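Local coordinates for protein NADPH-dependent aldehyde reductase YqhD (Escherichia coli, PDB 4QGS) that reduces a broad range of short-chain aldehydes, including butanal, propanal and toxic acrolein and malondialdehyde, to alcohols with NADPH and a bound zinc ion, at residues A[21-26]-A[255-260]; A[43-48]-A[63-68]; A[60-63]-A[69-72]; A[206-211]-A[298-303]; A[304-309]-A[387-392]. All coordinates share one frame; numbering follows the deposited sequence. Where two conformers were deposited one is given.

Interaction 1 of 5, residues A[21-26]-A[255-260]; sequences TRILFG and VMWAAT
The carbonyl oxygen of Met256, a residue whose thioether reaches the ring of Phe25, is gripped twice within helix 249-262. Thr260 N and Thr260 OG1 both donate to it, from opposite faces of the carbonyl plane, the hydroxyl bond Thr260 OG1–Met256 O measuring 2.8 Å. The carbonyl end of the residue is thus held while its side chain extends toward strand 22-25; the axes of that strand and of helical residues 255-260 are nearly antiparallel (165°). Between strand and helix the contact is aromatic and aliphatic. Trp257 presents the edge of its indole to the face of Phe25 in a T-shaped pair, the phenyl and five-membered ring centroids 5.3 Å apart and the planes at 60°. Phe25 CE1 lies 3.9 Å from Trp257 CB, and Phe25 CD1 is equally far from Trp257 CE3. Both rings are carried across by extended first torsions, with CG of Phe25 anti to its backbone N (chi1 -171°). Met256 SD approaches Phe25 CE1 to 4.3 Å in an oblique Met-aromatic contact, and Ile23 CG2 touches Trp257 CZ3 at 3.9 Å. A serine at Phe25 would probably leave the indole edge and the sulfur without their aromatic partner and open a gap between strand and helix. Strand 22-25 borders the parallel sheet of the N-terminal region, whereas the helix belongs to the helical C-terminal region. Met256 also lies about 6 Å, side chain to side chain, from the NADP(+)-binding Tyr190. Without directional polar bonds between the segments, the contact rests on shape and ring packing.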
# COMPACT_ATOMS: atom_id res chain seq x y z
N THR A 21 4.58 -7.48 13.56
CA THR A 21 3.97 -8.63 12.87
C THR A 21 4.98 -9.71 12.48
O THR A 21 5.96 -9.45 11.78
CB THR A 21 3.23 -8.16 11.60
OG1 THR A 21 2.22 -7.22 11.96
CG2 THR A 21 2.58 -9.36 10.89
N ARG A 22 4.73 -10.93 12.94
CA ARG A 22 5.55 -12.07 12.56
C ARG A 22 5.29 -12.45 11.11
O ARG A 22 4.15 -12.65 10.72
CB ARG A 22 5.28 -13.27 13.46
CG ARG A 22 6.02 -14.54 13.05
CD ARG A 22 5.62 -15.72 13.93
NE ARG A 22 5.92 -15.49 15.35
CZ ARG A 22 7.10 -15.71 15.91
NH1 ARG A 22 8.12 -16.15 15.19
NH2 ARG A 22 7.27 -15.47 17.20
N ILE A 23 6.35 -12.54 10.31
CA ILE A 23 6.22 -12.90 8.90
C ILE A 23 6.51 -14.37 8.67
O ILE A 23 7.60 -14.85 8.98
CB ILE A 23 7.18 -12.07 8.03
CG1 ILE A 23 6.94 -10.57 8.24
CG2 ILE A 23 7.03 -12.45 6.57
CD1 ILE A 23 5.57 -10.11 7.83
N LEU A 24 5.54 -15.07 8.10
CA LEU A 24 5.74 -16.45 7.69
C LEU A 24 5.82 -16.44 6.18
O LEU A 24 4.81 -16.31 5.50
CB LEU A 24 4.61 -17.35 8.20
CG LEU A 24 4.33 -17.33 9.71
CD1 LEU A 24 3.14 -18.21 10.06
CD2 LEU A 24 5.56 -17.76 10.50
N PHE A 25 7.04 -16.54 5.64
CA PHE A 25 7.25 -16.33 4.21
C PHE A 25 7.64 -17.60 3.46
O PHE A 25 8.43 -18.41 3.95
CB PHE A 25 8.34 -15.27 4.00
CG PHE A 25 8.48 -14.81 2.57
CD1 PHE A 25 7.89 -13.63 2.15
CD2 PHE A 25 9.23 -15.54 1.65
CE1 PHE A 25 8.02 -13.19 0.83
CE2 PHE A 25 9.35 -15.12 0.32
CZ PHE A 25 8.75 -13.95 -0.08
N GLY A 26 7.11 -17.75 2.25
CA GLY A 26 7.64 -18.74 1.32
C GLY A 26 6.63 -19.74 0.80
O GLY A 26 5.48 -19.77 1.24
N VAL A 255 9.85 -10.19 -5.75
CA VAL A 255 8.97 -9.04 -5.91
C VAL A 255 8.07 -8.88 -4.68
O VAL A 255 7.89 -7.77 -4.17
CB VAL A 255 8.14 -9.15 -7.20
CG1 VAL A 255 7.09 -8.04 -7.25
CG2 VAL A 255 9.07 -9.07 -8.39
N MET A 256 7.56 -9.99 -4.17
CA MET A 256 6.68 -9.95 -3.01
C MET A 256 7.41 -9.42 -1.77
O MET A 256 6.85 -8.63 -1.00
CB MET A 256 6.11 -11.33 -2.71
CG MET A 256 4.98 -11.33 -1.69
SD MET A 256 4.35 -13.00 -1.41
CE MET A 256 2.71 -12.64 -0.81
N TRP A 257 8.64 -9.86 -1.58
CA TRP A 257 9.40 -9.47 -0.39
C TRP A 257 9.88 -8.04 -0.51
O TRP A 257 9.82 -7.27 0.46
CB TRP A 257 10.58 -10.43 -0.16
CG TRP A 257 11.27 -10.30 1.21
CD1 TRP A 257 12.62 -10.32 1.46
CD2 TRP A 257 10.64 -10.16 2.50
NE1 TRP A 257 12.87 -10.19 2.81
CE2 TRP A 257 11.67 -10.09 3.47
CE3 TRP A 257 9.31 -10.08 2.93
CZ2 TRP A 257 11.40 -9.95 4.83
CZ3 TRP A 257 9.04 -9.94 4.28
CH2 TRP A 257 10.09 -9.88 5.22
N ALA A 258 10.32 -7.65 -1.70
CA ALA A 258 10.66 -6.25 -1.95
C ALA A 258 9.48 -5.32 -1.70
O ALA A 258 9.63 -4.27 -1.06
CB ALA A 258 11.20 -6.06 -3.37
N ALA A 259 8.31 -5.68 -2.22
CA ALA A 259 7.12 -4.85 -2.08
C ALA A 259 6.73 -4.75 -0.61
O ALA A 259 6.29 -3.70 -0.14
CB ALA A 259 5.96 -5.43 -2.94
N THR A 260 6.91 -5.84 0.12
CA THR A 260 6.61 -5.82 1.54
C THR A 260 7.50 -4.83 2.26
O THR A 260 7.03 -4.10 3.12
CB THR A 260 6.75 -7.23 2.15
OG1 THR A 260 5.78 -8.09 1.56
CG2 THR A 260 6.51 -7.18 3.65

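Interaction 2 of 5, residues A[43-48]-A[63-68]; sequences VLITYG and DALKGM
Flat groups take no part where Val43 and Ile45 meet Leu65 and Met68: no ring, amide or carboxylate contributes a face or an edge, and the touching atoms are all methyl carbons. Ile45 CD1 and Leu65 CD1 meet end to end at 4.5 Å. On the strand side this follows from an extended outer torsion, CD1 lying anti to CA (chi2 -177°), which sends the branch straight out from the sheet. Nearer the start of the strand, Val43 CG2 faces Met68 CE at 4.4 Å. The methionine chain runs out extended and then folds at its last torsion (chi3 57°), which turns the terminal methyl toward the valine.

The backbone that offers these side chains is the exit of helix 57-64. Leu65 begins a type II beta turn closed by Met68 N–Leu65 O at 3.0 Å, and Gly67 has the positive phi that this turn favours at its third position. Arg34 donates to the carbonyl oxygens of Ala64 and Lys66, tying down the same corner. The elements form a beta-alpha-beta crossover in the parallel sheet: the chain leaves strand 42-46, crosses through helices 51-55 and 57-64, and returns as the neighbouring strand 69-73. Ile45 is further enclosed by Leu58, Val61 and Leu62 of the covering helix. With methyls alone meeting, the contact is apolar and non-directional, and its gain is the burial of hydrocarbon between the turn and the sheet.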
# COMPACT_ATOMS: atom_id res chain seq x y z
N VAL A 43 -12.38 -18.89 15.56
CA VAL A 43 -11.74 -18.11 14.51
C VAL A 43 -12.76 -17.59 13.50
O VAL A 43 -13.56 -18.36 12.98
CB VAL A 43 -10.69 -18.96 13.74
CG1 VAL A 43 -10.00 -18.12 12.67
CG2 VAL A 43 -9.67 -19.58 14.70
N LEU A 44 -12.73 -16.29 13.23
CA LEU A 44 -13.49 -15.76 12.10
C LEU A 44 -12.54 -15.45 10.94
O LEU A 44 -11.66 -14.59 11.06
CB LEU A 44 -14.27 -14.50 12.49
CG LEU A 44 -15.09 -13.89 11.34
CD1 LEU A 44 -16.21 -14.82 10.91
CD2 LEU A 44 -15.64 -12.52 11.72
N ILE A 45 -12.72 -16.17 9.84
CA ILE A 45 -12.01 -15.93 8.60
C ILE A 45 -12.75 -14.87 7.78
O ILE A 45 -13.92 -15.05 7.45
CB ILE A 45 -11.89 -17.21 7.76
CG1 ILE A 45 -11.10 -18.27 8.52
CG2 ILE A 45 -11.27 -16.90 6.39
CD1 ILE A 45 -10.90 -19.54 7.70
N THR A 46 -12.08 -13.77 7.46
CA THR A 46 -12.70 -12.71 6.68
C THR A 46 -12.11 -12.68 5.27
O THR A 46 -10.93 -12.96 5.08
CB THR A 46 -12.50 -11.35 7.34
OG1 THR A 46 -11.11 -11.09 7.46
CG2 THR A 46 -13.13 -11.33 8.73
N TYR A 47 -12.93 -12.35 4.28
CA TYR A 47 -12.41 -12.19 2.93
C TYR A 47 -13.25 -11.24 2.10
O TYR A 47 -14.25 -10.70 2.57
CB TYR A 47 -12.30 -13.54 2.23
CG TYR A 47 -13.58 -14.35 2.17
CD1 TYR A 47 -14.47 -14.20 1.12
CD2 TYR A 47 -13.88 -15.27 3.17
CE1 TYR A 47 -15.64 -14.95 1.07
CE2 TYR A 47 -15.03 -16.02 3.12
CZ TYR A 47 -15.91 -15.85 2.08
OH TYR A 47 -17.07 -16.60 2.03
N GLY A 48 -12.83 -11.04 0.85
CA GLY A 48 -13.39 -10.00 0.02
C GLY A 48 -14.47 -10.49 -0.92
O GLY A 48 -15.50 -11.00 -0.48
N ASP A 63 -8.33 -26.06 5.26
CA ASP A 63 -7.62 -27.32 5.51
C ASP A 63 -6.57 -27.19 6.61
O ASP A 63 -6.43 -28.08 7.45
CB ASP A 63 -6.96 -27.85 4.23
CG ASP A 63 -6.04 -29.03 4.50
OD1 ASP A 63 -4.82 -28.81 4.71
OD2 ASP A 63 -6.53 -30.17 4.53
N ALA A 64 -5.82 -26.09 6.61
CA ALA A 64 -4.79 -25.88 7.61
C ALA A 64 -5.38 -25.84 9.02
O ALA A 64 -4.72 -26.23 9.99
CB ALA A 64 -4.02 -24.59 7.34
N LEU A 65 -6.63 -25.38 9.11
CA LEU A 65 -7.28 -25.18 10.40
C LEU A 65 -8.31 -26.26 10.72
O LEU A 65 -9.13 -26.10 11.62
CB LEU A 65 -7.97 -23.82 10.43
CG LEU A 65 -7.04 -22.63 10.22
CD1 LEU A 65 -7.84 -21.36 10.40
CD2 LEU A 65 -5.90 -22.70 11.23
N LYS A 66 -8.28 -27.35 9.96
CA LYS A 66 -9.31 -28.36 10.07
C LYS A 66 -9.38 -28.92 11.49
O LYS A 66 -8.35 -29.25 12.08
CB LYS A 66 -9.07 -29.47 9.06
CG LYS A 66 -10.26 -30.34 8.82
CD LYS A 66 -9.90 -31.47 7.91
CE LYS A 66 -10.77 -32.65 8.20
NZ LYS A 66 -12.22 -32.35 7.96
N GLY A 67 -10.59 -29.00 12.04
CA GLY A 67 -10.76 -29.50 13.40
C GLY A 67 -10.92 -28.38 14.40
O GLY A 67 -11.37 -28.58 15.52
N MET A 68 -10.51 -27.18 14.01
CA MET A 68 -10.69 -26.02 14.86
C MET A 68 -12.04 -25.37 14.62
O MET A 68 -12.72 -25.64 13.62
CB MET A 68 -9.55 -25.02 14.64
CG MET A 68 -8.20 -25.61 15.07
SD MET A 68 -6.75 -24.60 14.73
CE MET A 68 -7.18 -23.10 15.60

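Interaction 3 of 5, residues A[60-63]-A[69-72]; sequences QVLD and DVLE
A beta-alpha-beta crossover at the edge of the parallel sheet sets Leu62, on helix 57-64, against Val70 and Glu72 of strand 69-73, one of the two outermost strands of the sheet within this chain. Leu62 supplies both of its terminal methyls. CD1 lies 3.6 Å from Glu72 OE1, and CD2 is 3.7 Å from the same oxygen, so one carboxylate oxygen rests against the forked end of the leucine. The two side chains cross at about a right angle. Glu72 continues fully extended beyond CG (chi2 -177°), which carries its carboxylate from the strand over to the helix. Leu62 CD2 also meets Val70 CG1 at 4.1 Å, obliquely, in the conformer of the valine described here; a second was modelled, so this touch is less certain.

Around these residues the apolar layer continues: Ile45 packs on both Leu62 and Val70, and Leu65 on Val70. Glu72 also touches Tyr47. The helix thereby covers one face of the edge strand at the protein surface, with all three touching residues partly exposed. Methyls give the oxygen van der Waals contact but no hydrogen bond or counter-charge, so this touch alone does not compensate the carboxylate's charge.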
# COMPACT_ATOMS: atom_id res chain seq x y z
N GLN A 60 -7.24 -23.88 1.24
CA GLN A 60 -5.98 -24.22 1.92
C GLN A 60 -5.99 -23.72 3.35
O GLN A 60 -5.48 -24.39 4.24
CB GLN A 60 -4.76 -23.66 1.18
CG GLN A 60 -4.43 -24.37 -0.12
CD GLN A 60 -3.09 -23.96 -0.71
OE1 GLN A 60 -2.23 -23.42 -0.01
NE2 GLN A 60 -2.90 -24.22 -2.00
N VAL A 61 -6.58 -22.54 3.57
CA VAL A 61 -6.70 -22.02 4.93
C VAL A 61 -7.62 -22.92 5.75
O VAL A 61 -7.29 -23.30 6.88
CB VAL A 61 -7.23 -20.57 4.93
CG1 VAL A 61 -7.43 -20.08 6.36
CG2 VAL A 61 -6.24 -19.67 4.19
N LEU A 62 -8.76 -23.28 5.18
CA LEU A 62 -9.72 -24.15 5.87
C LEU A 62 -9.08 -25.50 6.20
O LEU A 62 -9.23 -26.01 7.32
CB LEU A 62 -10.98 -24.34 5.03
CG LEU A 62 -11.81 -23.06 4.88
CD1 LEU A 62 -12.94 -23.26 3.89
CD2 LEU A 62 -12.35 -22.58 6.23
N ASP A 63 -8.33 -26.06 5.26
CA ASP A 63 -7.62 -27.32 5.51
C ASP A 63 -6.57 -27.19 6.61
O ASP A 63 -6.43 -28.08 7.45
CB ASP A 63 -6.96 -27.85 4.23
CG ASP A 63 -6.04 -29.03 4.50
OD1 ASP A 63 -4.82 -28.81 4.71
OD2 ASP A 63 -6.53 -30.17 4.53
N ASP A 69 -12.44 -24.51 15.54
CA ASP A 69 -13.73 -23.84 15.52
C ASP A 69 -13.65 -22.63 14.59
O ASP A 69 -13.22 -21.55 15.02
CB ASP A 69 -14.12 -23.46 16.95
CG ASP A 69 -15.53 -22.94 17.07
OD1 ASP A 69 -16.28 -22.96 16.08
OD2 ASP A 69 -15.89 -22.52 18.18
N VAL A 70 -14.03 -22.81 13.34
CA VAL A 70 -13.86 -21.78 12.32
C VAL A 70 -15.19 -21.29 11.73
O VAL A 70 -16.07 -22.09 11.37
CB VAL A 70 -12.97 -22.30 11.17
CG1 VAL A 70 -12.83 -21.25 10.08
CG2 VAL A 70 -11.60 -22.72 11.71
N LEU A 71 -15.34 -19.97 11.65
CA LEU A 71 -16.49 -19.32 11.03
C LEU A 71 -15.99 -18.46 9.86
O LEU A 71 -14.80 -18.17 9.78
CB LEU A 71 -17.25 -18.44 12.03
CG LEU A 71 -18.22 -19.05 13.05
CD1 LEU A 71 -17.57 -20.15 13.88
CD2 LEU A 71 -18.75 -17.95 13.96
N GLU A 72 -16.90 -18.05 8.98
CA GLU A 72 -16.52 -17.25 7.82
C GLU A 72 -17.35 -15.98 7.68
O GLU A 72 -18.52 -15.95 8.04
CB GLU A 72 -16.66 -18.07 6.54
CG GLU A 72 -15.87 -19.36 6.50
CD GLU A 72 -16.00 -20.06 5.15
OE1 GLU A 72 -15.63 -21.25 5.05
OE2 GLU A 72 -16.47 -19.42 4.19

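Interaction 4 of 5, residues A[206-211]-A[298-303]; sequences AFVHTV and IVLPAL. With ZN (zinc ion), chain B.
Helices 196-211 and 292-306 approach each other at Val208 and Leu300, whose CA atoms are 7.8 Å apart, just before the second helix kinks at Pro301, where the backbone N has no bond to the preceding turn. Leu300 carries the contact from its side. A chi1 of -172°, which turns CG away from the backbone N, projects the forked end of Leu300 obliquely against Val211, whose CG2 lies 4.0 Å from Leu300 CD1 and 4.1 Å from Leu300 CD2. One valine methyl thus bears on both branches of the leucine. Val208 CG2 adds a looser touch to Leu300 CD2 at 4.3 Å, and Phe345 of helix 330-347 packs on both Val208 and Leu300. This buried apolar seam belongs to the helical C-terminal domain of the iron-containing alcohol dehydrogenase family, which here holds the catalytic zinc. His209, next to Val208 but on another side of its helix, binds the zinc ion through NE2 at 2.1 Å, and Asp205, His278 and His292 complete the protein ligands together with two waters. His278 and Trp275 each pair edge-to-face with the His209 ring, and Val208 touches His278. Thr210 turns its hydroxyl back on its own helix, with Thr210 OG1 donating to Ala206 O at 2.9 Å; Thr210 N reaches that oxygen from the opposite face of the carbonyl plane.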
# COMPACT_ATOMS: atom_id res chain seq x y z
N ALA A 206 4.71 -0.22 -5.16
CA ALA A 206 5.87 -0.46 -4.28
C ALA A 206 7.04 0.49 -4.60
O ALA A 206 7.68 1.04 -3.69
CB ALA A 206 6.33 -1.92 -4.38
N PHE A 207 7.30 0.69 -5.88
CA PHE A 207 8.39 1.54 -6.33
C PHE A 207 8.16 2.96 -5.83
O PHE A 207 9.06 3.61 -5.28
CB PHE A 207 8.48 1.50 -7.87
CG PHE A 207 9.73 2.15 -8.45
CD1 PHE A 207 10.80 1.37 -8.86
CD2 PHE A 207 9.80 3.53 -8.60
CE1 PHE A 207 11.93 1.95 -9.42
CE2 PHE A 207 10.94 4.12 -9.15
CZ PHE A 207 12.00 3.34 -9.56
N VAL A 208 6.93 3.43 -5.99
CA VAL A 208 6.62 4.81 -5.61
C VAL A 208 6.58 4.97 -4.10
O VAL A 208 7.09 5.96 -3.59
CB VAL A 208 5.29 5.26 -6.25
CG1 VAL A 208 4.92 6.66 -5.74
CG2 VAL A 208 5.44 5.26 -7.76
N HIS A 209 6.03 3.99 -3.36
CA HIS A 209 6.09 4.09 -1.90
C HIS A 209 7.54 4.24 -1.43
O HIS A 209 7.81 4.99 -0.49
CB HIS A 209 5.45 2.87 -1.22
CG HIS A 209 3.96 2.98 -1.10
ND1 HIS A 209 3.31 3.09 0.11
CD2 HIS A 209 2.99 3.02 -2.06
CE1 HIS A 209 2.00 3.17 -0.10
NE2 HIS A 209 1.78 3.13 -1.40
N THR A 210 8.46 3.56 -2.11
CA THR A 210 9.87 3.64 -1.76
C THR A 210 10.41 5.05 -2.05
O THR A 210 11.03 5.66 -1.18
CB THR A 210 10.70 2.60 -2.51
OG1 THR A 210 10.16 1.30 -2.23
CG2 THR A 210 12.19 2.66 -2.06
N VAL A 211 10.18 5.58 -3.25
CA VAL A 211 10.78 6.90 -3.55
C VAL A 211 10.08 8.05 -2.82
O VAL A 211 10.65 9.14 -2.71
CB VAL A 211 10.79 7.20 -5.07
CG1 VAL A 211 11.62 6.16 -5.83
CG2 VAL A 211 9.37 7.29 -5.62
N ILE A 298 1.64 8.52 -13.54
CA ILE A 298 1.43 9.79 -14.20
C ILE A 298 2.09 10.94 -13.42
O ILE A 298 2.85 11.73 -13.98
CB ILE A 298 -0.09 10.11 -14.36
CG1 ILE A 298 -0.76 9.11 -15.32
CG2 ILE A 298 -0.30 11.55 -14.83
CD1 ILE A 298 -2.25 9.08 -15.17
N VAL A 299 1.79 11.03 -12.13
CA VAL A 299 2.22 12.20 -11.36
C VAL A 299 3.72 12.22 -11.05
O VAL A 299 4.36 13.27 -11.14
CB VAL A 299 1.43 12.31 -10.05
CG1 VAL A 299 1.99 13.41 -9.14
CG2 VAL A 299 -0.05 12.58 -10.38
N LEU A 300 4.30 11.07 -10.69
CA LEU A 300 5.69 11.06 -10.20
C LEU A 300 6.69 11.77 -11.13
O LEU A 300 7.42 12.65 -10.66
CB LEU A 300 6.18 9.63 -9.95
CG LEU A 300 7.55 9.58 -9.27
CD1 LEU A 300 7.45 9.98 -7.81
CD2 LEU A 300 8.13 8.18 -9.41
N PRO A 301 6.76 11.39 -12.42
CA PRO A 301 7.82 12.02 -13.20
C PRO A 301 7.57 13.52 -13.41
O PRO A 301 8.53 14.28 -13.44
CB PRO A 301 7.81 11.25 -14.52
CG PRO A 301 6.42 10.65 -14.61
CD PRO A 301 6.02 10.37 -13.20
N ALA A 302 6.31 13.93 -13.52
CA ALA A 302 6.00 15.35 -13.63
C ALA A 302 6.38 16.08 -12.34
O ALA A 302 6.92 17.19 -12.37
CB ALA A 302 4.52 15.56 -13.95
N LEU A 303 6.10 15.45 -11.20
CA LEU A 303 6.41 16.06 -9.91
C LEU A 303 7.92 16.20 -9.72
O LEU A 303 8.40 17.23 -9.22
CB LEU A 303 5.79 15.25 -8.76
CG LEU A 303 5.94 15.87 -7.37
CD1 LEU A 303 4.70 15.66 -6.49
CD2 LEU A 303 7.18 15.32 -6.67
ZN ZN B . 0.24 3.56 -2.71
O HOH W 1 -1.01 4.01 -1.09
O HOH W 2 -0.61 1.69 -2.09

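Interaction 5 of 5, residues A[304-309]-A[387-392]; sequences WNEKRD and LDVSRR
Glu306 and Arg392 meet with their side chains crossing at about a right angle and their carboxylate and guanidinium planes turned 43° apart. The arginine offers its side edge, both nitrogens there pointing at one oxygen: Arg392 NH2 donates to Glu306 OE2 at 2.7 Å and Arg392 NE at 3.1 Å. That oxygen lies in the guanidinium plane, yet both donors come from above the same face of the carboxylate. Arg392 NE also makes a weak bond to Glu306 OE1, which accepts a hydrogen bond from a water whose oxygen lies 2.6 Å away. An extended chi1 (173°) brings Glu306 CG 3.9 Å from Val389 CG1, and the bend at chi2 (67°) then directs the carboxylate to the arginine. Asp388, one turn earlier, adds a long salt bridge, its OD1 4.0 Å from Arg392 NH1.

The bridge ties the end of helix 292-306 to the C-terminal helix 387-396, away from the zinc and cofactor sites. A leucine at Glu306 would probably leave the Arg392 guanidinium without its close counter-charge and freer to turn. The two N-H donors would probably polarise the carboxylate toward OE2, while the water and weak NE bond serve OE1.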
# COMPACT_ATOMS: atom_id res chain seq x y z
N TRP A 304 8.65 15.15 -10.09
CA TRP A 304 10.11 15.17 -9.95
C TRP A 304 10.73 16.30 -10.78
O TRP A 304 11.62 17.01 -10.30
CB TRP A 304 10.69 13.83 -10.36
CG TRP A 304 10.73 12.82 -9.25
CD1 TRP A 304 10.37 13.00 -7.95
CD2 TRP A 304 11.17 11.47 -9.37
NE1 TRP A 304 10.58 11.83 -7.24
CE2 TRP A 304 11.07 10.88 -8.09
CE3 TRP A 304 11.66 10.71 -10.44
CZ2 TRP A 304 11.42 9.55 -7.86
CZ3 TRP A 304 12.01 9.39 -10.20
CH2 TRP A 304 11.91 8.83 -8.91
N ASN A 305 10.26 16.50 -12.00
CA ASN A 305 10.81 17.59 -12.80
C ASN A 305 10.50 18.94 -12.17
O ASN A 305 11.35 19.83 -12.13
CB ASN A 305 10.28 17.57 -14.24
CG ASN A 305 10.73 18.78 -15.02
OD1 ASN A 305 11.93 18.96 -15.27
ND2 ASN A 305 9.80 19.64 -15.38
N GLU A 306 9.29 19.08 -11.64
CA GLU A 306 8.89 20.32 -11.00
C GLU A 306 9.69 20.60 -9.72
O GLU A 306 9.98 21.75 -9.40
CB GLU A 306 7.39 20.28 -10.69
CG GLU A 306 6.88 21.45 -9.88
CD GLU A 306 6.96 22.76 -10.64
OE1 GLU A 306 6.81 22.74 -11.88
OE2 GLU A 306 7.20 23.80 -9.99
N LYS A 307 10.02 19.54 -9.00
CA LYS A 307 10.69 19.67 -7.71
C LYS A 307 12.18 19.34 -7.82
O LYS A 307 12.81 18.92 -6.84
CB LYS A 307 10.02 18.77 -6.68
CG LYS A 307 8.57 19.11 -6.39
CD LYS A 307 8.40 20.55 -5.92
CE LYS A 307 9.11 20.79 -4.58
NZ LYS A 307 9.23 22.26 -4.28
N ARG A 308 12.74 19.50 -9.01
CA ARG A 308 14.12 19.07 -9.24
C ARG A 308 15.11 19.92 -8.46
O ARG A 308 16.24 19.50 -8.23
CB ARG A 308 14.46 19.11 -10.73
CG ARG A 308 14.34 20.50 -11.36
CD ARG A 308 14.37 20.39 -12.87
NE ARG A 308 15.65 19.90 -13.35
CZ ARG A 308 15.79 18.95 -14.27
NH1 ARG A 308 17.01 18.57 -14.64
NH2 ARG A 308 14.73 18.37 -14.80
N ASP A 309 14.69 21.11 -8.04
CA ASP A 309 15.53 21.97 -7.20
C ASP A 309 15.69 21.40 -5.79
O ASP A 309 16.81 21.11 -5.35
CB ASP A 309 14.95 23.38 -7.12
CG ASP A 309 15.06 24.13 -8.44
OD1 ASP A 309 16.09 23.98 -9.13
OD2 ASP A 309 14.09 24.84 -8.78
N LEU A 387 -1.31 25.06 -4.31
CA LEU A 387 -2.23 24.73 -5.41
C LEU A 387 -1.69 25.13 -6.78
O LEU A 387 -1.88 24.41 -7.75
CB LEU A 387 -3.59 25.39 -5.19
CG LEU A 387 -4.40 24.82 -4.02
CD1 LEU A 387 -5.69 25.62 -3.83
CD2 LEU A 387 -4.70 23.33 -4.24
N ASP A 388 -0.98 26.25 -6.85
CA ASP A 388 -0.39 26.68 -8.11
C ASP A 388 0.72 25.73 -8.57
O ASP A 388 0.93 25.57 -9.77
CB ASP A 388 0.16 28.11 -7.98
CG ASP A 388 1.15 28.26 -6.85
OD1 ASP A 388 2.31 28.62 -7.13
OD2 ASP A 388 0.78 28.01 -5.68
N VAL A 389 1.42 25.11 -7.62
CA VAL A 389 2.44 24.12 -7.95
C VAL A 389 1.77 22.82 -8.41
O VAL A 389 2.18 22.22 -9.41
CB VAL A 389 3.36 23.82 -6.75
CG1 VAL A 389 4.48 22.88 -7.17
CG2 VAL A 389 3.95 25.12 -6.17
N SER A 390 0.76 22.38 -7.68
CA SER A 390 -0.01 21.20 -8.09
C SER A 390 -0.59 21.38 -9.49
O SER A 390 -0.63 20.45 -10.30
CB SER A 390 -1.11 20.90 -7.07
OG SER A 390 -0.52 20.60 -5.81
N ARG A 391 -1.06 22.59 -9.78
CA ARG A 391 -1.54 22.92 -11.11
C ARG A 391 -0.45 22.69 -12.16
O ARG A 391 -0.71 22.08 -13.18
CB ARG A 391 -2.01 24.37 -11.15
CG ARG A 391 -2.71 24.75 -12.46
CD ARG A 391 -3.02 26.23 -12.48
NE ARG A 391 -4.01 26.55 -13.52
CZ ARG A 391 -4.24 27.78 -13.94
NH1 ARG A 391 -3.55 28.80 -13.42
NH2 ARG A 391 -5.15 28.00 -14.88
N ARG A 392 0.76 23.18 -11.90
CA ARG A 392 1.85 23.00 -12.86
C ARG A 392 2.20 21.53 -13.06
O ARG A 392 2.56 21.11 -14.16
CB ARG A 392 3.10 23.77 -12.40
CG ARG A 392 2.99 25.27 -12.60
CD ARG A 392 4.38 25.91 -12.63
NE ARG A 392 5.14 25.61 -11.43
CZ ARG A 392 5.13 26.36 -10.33
NH1 ARG A 392 4.40 27.47 -10.29
NH2 ARG A 392 5.87 26.01 -9.29
O HOH W 3 5.97 21.28 -13.87

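Interactions 2 and 3 belong to one unit, their centres 2 Å apart and their strands joined by backbone pairing, with Val43 O 2.7 Å from Leu71 N. Interaction 1 reaches the same sheet at its other border, 21 Å from interaction 2 between centres, and leads into the helical half: Ala259 CA packs at 3.8 Å on Ala206 CB of interaction 4. From there, Val211 CB lies 3.7 Å from Trp304 CZ2, and interactions 4 and 5 also both use helix 292-306. Interaction 4 contributes one zinc ligand, His209, whereas in interaction 1 the Met256 side chain lies about 6 Å from that of NADP(+)-binding Tyr190; interaction 5 lies away from both sites, about 50 Å from interaction 3 between centres.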